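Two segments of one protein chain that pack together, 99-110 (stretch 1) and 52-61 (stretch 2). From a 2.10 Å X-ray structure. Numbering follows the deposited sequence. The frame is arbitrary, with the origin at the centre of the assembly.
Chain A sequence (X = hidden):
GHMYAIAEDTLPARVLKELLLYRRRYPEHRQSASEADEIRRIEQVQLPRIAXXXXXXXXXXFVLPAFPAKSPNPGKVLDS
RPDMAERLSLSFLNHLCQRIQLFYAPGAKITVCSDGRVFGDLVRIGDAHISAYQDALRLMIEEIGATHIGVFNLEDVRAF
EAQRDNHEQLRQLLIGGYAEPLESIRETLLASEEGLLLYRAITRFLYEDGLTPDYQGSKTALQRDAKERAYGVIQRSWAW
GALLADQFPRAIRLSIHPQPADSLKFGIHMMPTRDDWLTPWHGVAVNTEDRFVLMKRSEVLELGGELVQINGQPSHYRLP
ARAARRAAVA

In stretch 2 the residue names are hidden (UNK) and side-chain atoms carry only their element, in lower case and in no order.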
ATOM      1  N   ARG A  99       3.432  -1.222 -20.118  1.00 39.61           N
ATOM      2  CA  ARG A  99       4.865  -1.239 -20.487  1.00 44.22           C
ATOM      3  C   ARG A  99       5.472  -2.652 -20.517  1.00 41.86           C
ATOM      4  O   ARG A  99       6.266  -2.958 -21.394  1.00 44.40           O
ATOM      5  CB  ARG A  99       5.696  -0.318 -19.584  1.00 46.56           C
ATOM      6  CG  ARG A  99       5.322   1.151 -19.703  1.00 53.89           C
ATOM      7  CD  ARG A  99       6.432   2.079 -19.233  1.00 57.84           C
ATOM      8  NE  ARG A  99       7.122   2.712 -20.361  1.00 63.83           N
ATOM      9  CZ  ARG A  99       8.272   2.292 -20.888  1.00 63.95           C
ATOM     10  NH1 ARG A  99       8.906   1.232 -20.396  1.00 63.54           N
ATOM     11  NH2 ARG A  99       8.797   2.948 -21.907  1.00 64.21           N
ATOM     12  N   ILE A 100       5.098  -3.495 -19.553  1.00 40.16           N
ATOM     13  CA  ILE A 100       5.485  -4.907 -19.546  1.00 39.93           C
ATOM     14  C   ILE A 100       4.923  -5.621 -20.787  1.00 41.53           C
ATOM     15  O   ILE A 100       5.636  -6.387 -21.434  1.00 40.48           O
ATOM     16  CB  ILE A 100       5.036  -5.633 -18.233  1.00 39.78           C
ATOM     17  CG1 ILE A 100       5.847  -5.123 -17.027  1.00 39.90           C
ATOM     18  CG2 ILE A 100       5.164  -7.143 -18.371  1.00 40.38           C
ATOM     19  CD1 ILE A 100       5.376  -5.625 -15.671  1.00 39.15           C
ATOM     20  N   GLN A 101       3.663  -5.340 -21.125  1.00 42.51           N
ATOM     21  CA  GLN A 101       3.005  -5.949 -22.286  1.00 44.08           C
ATOM     22  C   GLN A 101       3.644  -5.554 -23.639  1.00 45.70           C
ATOM     23  O   GLN A 101       3.428  -6.224 -24.657  1.00 44.29           O
ATOM     24  CB  GLN A 101       1.492  -5.664 -22.273  1.00 44.32           C
ATOM     25  CG  GLN A 101       0.689  -6.587 -23.203  1.00 48.56           C
ATOM     26  CD  GLN A 101      -0.769  -6.746 -22.803  1.00 49.62           C
ATOM     27  OE1 GLN A 101      -1.433  -5.774 -22.433  1.00 53.15           O
ATOM     28  NE2 GLN A 101      -1.280  -7.972 -22.897  1.00 47.37           N
ATOM     29  N   LEU A 102       4.439  -4.483 -23.636  1.00 46.90           N
ATOM     30  CA  LEU A 102       5.142  -4.036 -24.841  1.00 47.65           C
ATOM     31  C   LEU A 102       6.172  -5.054 -25.332  1.00 48.67           C
ATOM     32  O   LEU A 102       6.336  -5.224 -26.537  1.00 47.74           O
ATOM     33  CB  LEU A 102       5.811  -2.672 -24.634  1.00 46.15           C
ATOM     34  CG  LEU A 102       4.964  -1.392 -24.674  1.00 46.19           C
ATOM     35  CD1 LEU A 102       5.859  -0.181 -24.505  1.00 44.03           C
ATOM     36  CD2 LEU A 102       4.140  -1.261 -25.963  1.00 46.21           C
ATOM     37  N   PHE A 103       6.858  -5.717 -24.399  1.00 49.41           N
ATOM     38  CA  PHE A 103       7.814  -6.777 -24.747  1.00 49.72           C
ATOM     39  C   PHE A 103       7.347  -8.198 -24.411  1.00 51.01           C
ATOM     40  O   PHE A 103       7.876  -9.163 -24.969  1.00 53.21           O
ATOM     41  CB  PHE A 103       9.198  -6.514 -24.145  1.00 48.99           C
ATOM     42  CG  PHE A 103       9.204  -6.331 -22.646  1.00 49.13           C
ATOM     43  CD1 PHE A 103       9.228  -5.054 -22.091  1.00 47.83           C
ATOM     44  CD2 PHE A 103       9.224  -7.435 -21.791  1.00 47.18           C
ATOM     45  CE1 PHE A 103       9.247  -4.874 -20.700  1.00 49.88           C
ATOM     46  CE2 PHE A 103       9.243  -7.267 -20.404  1.00 48.49           C
ATOM     47  CZ  PHE A 103       9.256  -5.979 -19.854  1.00 48.39           C
ATOM     48  N   TYR A 104       6.376  -8.326 -23.502  1.00 48.97           N
ATOM     49  CA  TYR A 104       5.795  -9.635 -23.162  1.00 46.46           C
ATOM     50  C   TYR A 104       4.286  -9.666 -23.434  1.00 46.68           C
ATOM     51  O   TYR A 104       3.475  -9.286 -22.579  1.00 46.05           O
ATOM     52  CB  TYR A 104       6.123 -10.027 -21.713  1.00 44.93           C
ATOM     53  CG  TYR A 104       5.619 -11.401 -21.315  1.00 44.61           C
ATOM     54  CD1 TYR A 104       4.659 -11.546 -20.315  1.00 44.46           C
ATOM     55  CD2 TYR A 104       6.105 -12.561 -21.935  1.00 44.03           C
ATOM     56  CE1 TYR A 104       4.183 -12.811 -19.945  1.00 44.25           C
ATOM     57  CE2 TYR A 104       5.635 -13.830 -21.571  1.00 43.20           C
ATOM     58  CZ  TYR A 104       4.671 -13.944 -20.574  1.00 43.60           C
ATOM     59  OH  TYR A 104       4.201 -15.186 -20.196  1.00 43.61           O
ATOM     60  N   ALA A 105       3.933 -10.115 -24.638  1.00 44.37           N
ATOM     61  CA  ALA A 105       2.560 -10.102 -25.165  1.00 44.39           C
ATOM     62  C   ALA A 105       1.426 -10.557 -24.216  1.00 43.67           C
ATOM     63  O   ALA A 105       0.370  -9.922 -24.189  1.00 44.72           O
ATOM     64  CB  ALA A 105       2.489 -10.881 -26.498  1.00 45.70           C
ATOM     65  N   PRO A 106       1.613 -11.668 -23.472  1.00 41.62           N
ATOM     66  CA  PRO A 106       0.577 -12.039 -22.483  1.00 40.97           C
ATOM     67  C   PRO A 106       0.316 -10.964 -21.414  1.00 42.04           C
ATOM     68  O   PRO A 106      -0.789 -10.895 -20.852  1.00 42.11           O
ATOM     69  CB  PRO A 106       1.144 -13.316 -21.849  1.00 40.86           C
ATOM     70  CG  PRO A 106       2.039 -13.887 -22.924  1.00 40.99           C
ATOM     71  CD  PRO A 106       2.697 -12.671 -23.515  1.00 40.92           C
ATOM     72  N   GLY A 107       1.330 -10.143 -21.142  1.00 40.27           N
ATOM     73  CA  GLY A 107       1.169  -8.950 -20.329  1.00 39.13           C
ATOM     74  C   GLY A 107       1.269  -9.199 -18.839  1.00 39.03           C
ATOM     75  O   GLY A 107       1.956 -10.118 -18.389  1.00 39.99           O
ATOM     76  N   ALA A 108       0.570  -8.363 -18.081  1.00 37.82           N
ATOM     77  CA  ALA A 108       0.610  -8.401 -16.633  1.00 38.23           C
ATOM     78  C   ALA A 108      -0.686  -7.863 -16.021  1.00 38.11           C
ATOM     79  O   ALA A 108      -1.434  -7.095 -16.636  1.00 35.18           O
ATOM     80  CB  ALA A 108       1.828  -7.626 -16.111  1.00 35.79           C
ATOM     81  N   LYS A 109      -0.917  -8.271 -14.785  1.00 38.90           N
ATOM     82  CA  LYS A 109      -2.130  -7.981 -14.068  1.00 40.16           C
ATOM     83  C   LYS A 109      -1.690  -7.600 -12.662  1.00 37.36           C
ATOM     84  O   LYS A 109      -0.812  -8.248 -12.090  1.00 36.00           O
ATOM     85  CB  LYS A 109      -2.962  -9.264 -14.048  1.00 44.79           C
ATOM     86  CG  LYS A 109      -4.373  -9.159 -13.531  1.00 48.07           C
ATOM     87  CD  LYS A 109      -4.979 -10.555 -13.505  1.00 49.42           C
ATOM     88  CE  LYS A 109      -6.479 -10.524 -13.297  1.00 51.03           C
ATOM     89  NZ  LYS A 109      -7.084 -11.677 -14.034  1.00 53.26           N
ATOM     90  N   ILE A 110      -2.252  -6.520 -12.128  1.00 37.67           N
ATOM     91  CA  ILE A 110      -2.047  -6.188 -10.713  1.00 37.98           C
ATOM     92  C   ILE A 110      -3.386  -6.242  -9.996  1.00 38.15           C
ATOM     93  O   ILE A 110      -4.333  -5.515 -10.350  1.00 36.32           O
ATOM     94  CB  ILE A 110      -1.384  -4.798 -10.489  1.00 37.94           C
ATOM     95  CG1 ILE A 110       0.006  -4.754 -11.123  1.00 37.65           C
ATOM     96  CG2 ILE A 110      -1.291  -4.462  -8.957  1.00 35.73           C
ATOM     97  CD1 ILE A 110       0.650  -3.334 -11.138  1.00 35.98           C
ATOM     98  N   UNK A  52       8.604 -17.861 -13.917  1.00 43.17           N
ATOM     99  CA  UNK A  52       7.582 -18.911 -13.843  1.00 42.96           C
ATOM    100  C   UNK A  52       6.379 -18.601 -14.745  1.00 43.62           C
ATOM    101  O   UNK A  52       5.912 -19.473 -15.483  1.00 42.01           O
ATOM    102  c   UNK A  52       7.138 -19.113 -12.410  1.00 41.02           C
ATOM    103  N   UNK A  53       5.888 -17.364 -14.688  1.00 42.23           N
ATOM    104  CA  UNK A  53       4.791 -16.934 -15.559  1.00 41.65           C
ATOM    105  C   UNK A  53       5.194 -16.943 -17.039  1.00 41.64           C
ATOM    106  O   UNK A  53       4.440 -17.425 -17.886  1.00 37.60           O
ATOM    107  c   UNK A  53       3.581 -15.026 -11.420  1.00 39.31           C
ATOM    108  c   UNK A  53       4.267 -15.548 -15.146  1.00 40.31           C
ATOM    109  c   UNK A  53       3.571 -15.536 -13.800  1.00 40.06           C
ATOM    110  c   UNK A  53       4.217 -15.027 -12.668  1.00 38.51           C
ATOM    111  c   UNK A  53       2.287 -15.533 -11.297  1.00 38.96           C
ATOM    112  c   UNK A  53       1.629 -16.034 -12.421  1.00 38.40           C
ATOM    113  c   UNK A  53       2.273 -16.030 -13.666  1.00 38.30           C
ATOM    114  N   UNK A  54       6.387 -16.421 -17.326  1.00 43.27           N
ATOM    115  CA  UNK A  54       6.885 -16.273 -18.701  1.00 45.81           C
ATOM    116  C   UNK A  54       7.092 -17.626 -19.394  1.00 47.99           C
ATOM    117  O   UNK A  54       6.740 -17.789 -20.568  1.00 47.77           O
ATOM    118  c   UNK A  54       7.851 -13.976 -18.233  1.00 43.84           C
ATOM    119  c   UNK A  54       8.162 -15.378 -18.772  1.00 45.82           C
ATOM    120  c   UNK A  54       8.698 -15.292 -20.216  1.00 46.88           C
ATOM    121  c   UNK A  54       9.042 -13.053 -18.161  1.00 44.10           C
ATOM    122  N   UNK A  55       7.633 -18.591 -18.650  1.00 49.33           N
ATOM    123  CA  UNK A  55       7.846 -19.949 -19.156  1.00 52.06           C
ATOM    124  C   UNK A  55       6.530 -20.637 -19.506  1.00 49.31           C
ATOM    125  O   UNK A  55       6.473 -21.435 -20.433  1.00 48.37           O
ATOM    126  o   UNK A  55      10.356 -21.197 -15.947  1.00 59.22           O
ATOM    127  c   UNK A  55      10.968 -20.884 -17.005  1.00 58.66           C
ATOM    128  o   UNK A  55      12.219 -20.792 -17.068  1.00 59.42           O
ATOM    129  c   UNK A  55       8.655 -20.781 -18.153  1.00 53.95           C
ATOM    130  c   UNK A  55      10.174 -20.576 -18.284  1.00 57.95           C
ATOM    131  N   UNK A  56       5.471 -20.297 -18.775  1.00 48.56           N
ATOM    132  CA  UNK A  56       4.147 -20.864 -19.021  1.00 47.05           C
ATOM    133  C   UNK A  56       3.319 -20.063 -20.030  1.00 45.10           C
ATOM    134  O   UNK A  56       2.163 -20.401 -20.285  1.00 46.80           O
ATOM    135  c   UNK A  56       3.388 -21.026 -17.701  1.00 45.40           C
ATOM    136  N   UNK A  57       3.907 -19.007 -20.596  1.00 43.91           N
ATOM    137  CA  UNK A  57       3.199 -18.120 -21.521  1.00 43.35           C
ATOM    138  C   UNK A  57       1.958 -17.491 -20.907  1.00 43.79           C
ATOM    139  O   UNK A  57       1.004 -17.175 -21.610  1.00 44.65           O
ATOM    140  N   UNK A  58       1.971 -17.321 -19.586  1.00 44.75           N
ATOM    141  CA  UNK A  58       0.833 -16.768 -18.856  1.00 45.48           C
ATOM    142  C   UNK A  58       1.104 -15.302 -18.533  1.00 44.89           C
ATOM    143  O   UNK A  58       2.267 -14.892 -18.458  1.00 44.85           O
ATOM    144  o   UNK A  58      -0.130 -20.898 -16.318  1.00 52.87           O
ATOM    145  c   UNK A  58       0.110 -18.950 -17.672  1.00 49.08           C
ATOM    146  c   UNK A  58       0.614 -17.523 -17.546  1.00 47.43           C
ATOM    147  o   UNK A  58       1.133 -19.277 -15.528  1.00 50.98           O
ATOM    148  c   UNK A  58       0.388 -19.763 -16.415  1.00 50.83           C
ATOM    149  N   UNK A  59       0.037 -14.504 -18.336  1.00 43.37           N
ATOM    150  CA  UNK A  59       0.278 -13.119 -17.913  1.00 44.27           C
ATOM    151  C   UNK A  59       0.908 -13.091 -16.516  1.00 43.01           C
ATOM    152  O   UNK A  59       0.618 -13.964 -15.683  1.00 42.11           O
ATOM    153  c   UNK A  59      -2.001 -13.439 -18.682  1.00 44.97           C
ATOM    154  c   UNK A  59      -1.127 -12.485 -17.910  1.00 43.55           C
ATOM    155  c   UNK A  59      -1.400 -14.801 -18.483  1.00 43.73           C
ATOM    156  N   UNK A  60       1.778 -12.118 -16.271  1.00 40.91           N
ATOM    157  CA  UNK A  60       2.438 -12.011 -14.967  1.00 40.21           C
ATOM    158  C   UNK A  60       1.462 -11.423 -13.931  1.00 40.24           C
ATOM    159  O   UNK A  60       0.930 -10.324 -14.117  1.00 38.60           O
ATOM    160  c   UNK A  60       4.480 -11.137 -13.702  1.00 40.69           C
ATOM    161  c   UNK A  60       3.729 -11.167 -15.058  1.00 41.63           C
ATOM    162  c   UNK A  60       4.641 -11.700 -16.172  1.00 41.19           C
ATOM    163  c   UNK A  60       5.618 -10.662 -16.695  1.00 41.15           C
ATOM    164  N   UNK A  61       1.212 -12.173 -12.858  1.00 39.42           N
ATOM    165  CA  UNK A  61       0.344 -11.717 -11.768  1.00 38.80           C
ATOM    166  C   UNK A  61       1.153 -11.007 -10.682  1.00 37.70           C
ATOM    167  O   UNK A  61       2.212 -11.505 -10.238  1.00 33.82           O
ATOM    168  c   UNK A  61      -1.898 -14.966 -11.510  1.00 43.46           C
ATOM    169  o   UNK A  61      -1.907 -15.988 -12.237  1.00 44.10           O
ATOM    170  c   UNK A  61      -0.432 -12.891 -11.143  1.00 40.59           C
ATOM    171  o   UNK A  61      -2.315 -14.987 -10.329  1.00 41.70           O
ATOM    172  c   UNK A  61      -1.361 -13.647 -12.103  1.00 42.86           C
TER

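Position 52 carries a single side-chain carbon, far from stretch 1, inside a helix that began earlier in the chain. One carbon and nothing more is alanine, Ala52.

Position 53 has one carbon leading to a ring of six carbons with no oxygen on it. The ring leads away from stretch 1; what meets the other segment is the backbone, with O of position 53 3.2 Å from Tyr104 OH. The plain six-carbon ring makes it phenylalanine, Phe53.

Position 54 shows four carbons, forked at the first, with one arm two carbons long, and they lie over one face of the Tyr104 ring. That beta-branched pattern is isoleucine, Ile54. Its CG1 is 4.0 Å from the centroid of the Tyr104 ring and close to the normal, a CH-pi contact; Ile54 CG2 also comes within 3.7 Å of Tyr104 CE2.

Position 55 has three carbons in a row, the third carrying two oxygens, and its CA-to-CB bond points away from stretch 1, which it does not touch. It is an exposed glutamate, Glu55.

Position 56 again has one carbon and makes no contact with stretch 1, so it is alanine, Ala56.

Position 57 has no side-chain atoms, and its bare backbone lies against stretch 1, with O of position 57 3.7 Å from Pro106 CG. It is therefore glycine. Gly57 leaves the helix with phi of 58°, a value that favours glycine, and closes a Schellman motif: Gly57 N bonds to Ile54 O (3.1 Å), while the N of position 58 bonds to Phe53 O (3.0 Å).

Position 58 repeats the pattern of three carbons and two terminal oxygens. Its CA-to-CB bond points away, and its backbone serves the contact: Tyr104 OH donates a hydrogen bond to O of position 58 at 2.6 Å. This is another glutamate, Glu58, whose OE1 is bonded elsewhere in the structure.

Position 59 has three carbons closing a ring onto its own N. CB of position 59 sits 3.4 Å from Pro106 O, and CA of position 59 approaches Gly107 O at 3.5 Å. The closed ring makes it proline, Pro59.

Position 60 has four carbons, forked at the first with one longer arm. They reach Tyr104 and Ile100, and CB of position 60 lies 4.2 Å from Ala108 CB. This is a second isoleucine; Ile60 CD1 is 3.8 Å from Tyr104 CD1 and 3.9 Å from Ile100 CG2.

Position 61 has three carbons ending in two oxygens. It pairs with Lys109 in the sheet, both side chains on the face opposite Ile60 and Ala108. It is glutamate, Glu61.

The contact works by joining two helix-to-strand passages. Each ends in a parallel strand, and Ile60 grips its neighbour with both backbone groups: Ile60 N donates to Gly107 O at 2.9 Å, and Ile60 O accepts from Lys109 N at 2.8 Å. Before the strands, Tyr104 anchors the other segment's turn, combining a hydroxyl bond to backbone with a ring packed against two isoleucines. The rule is economical: apolar side chains pack around Tyr104, backbone supplies the polar partners, and glycine takes the positive phi of the Schellman motif.

Stretch 2 52-61: AFIEAGEPIE
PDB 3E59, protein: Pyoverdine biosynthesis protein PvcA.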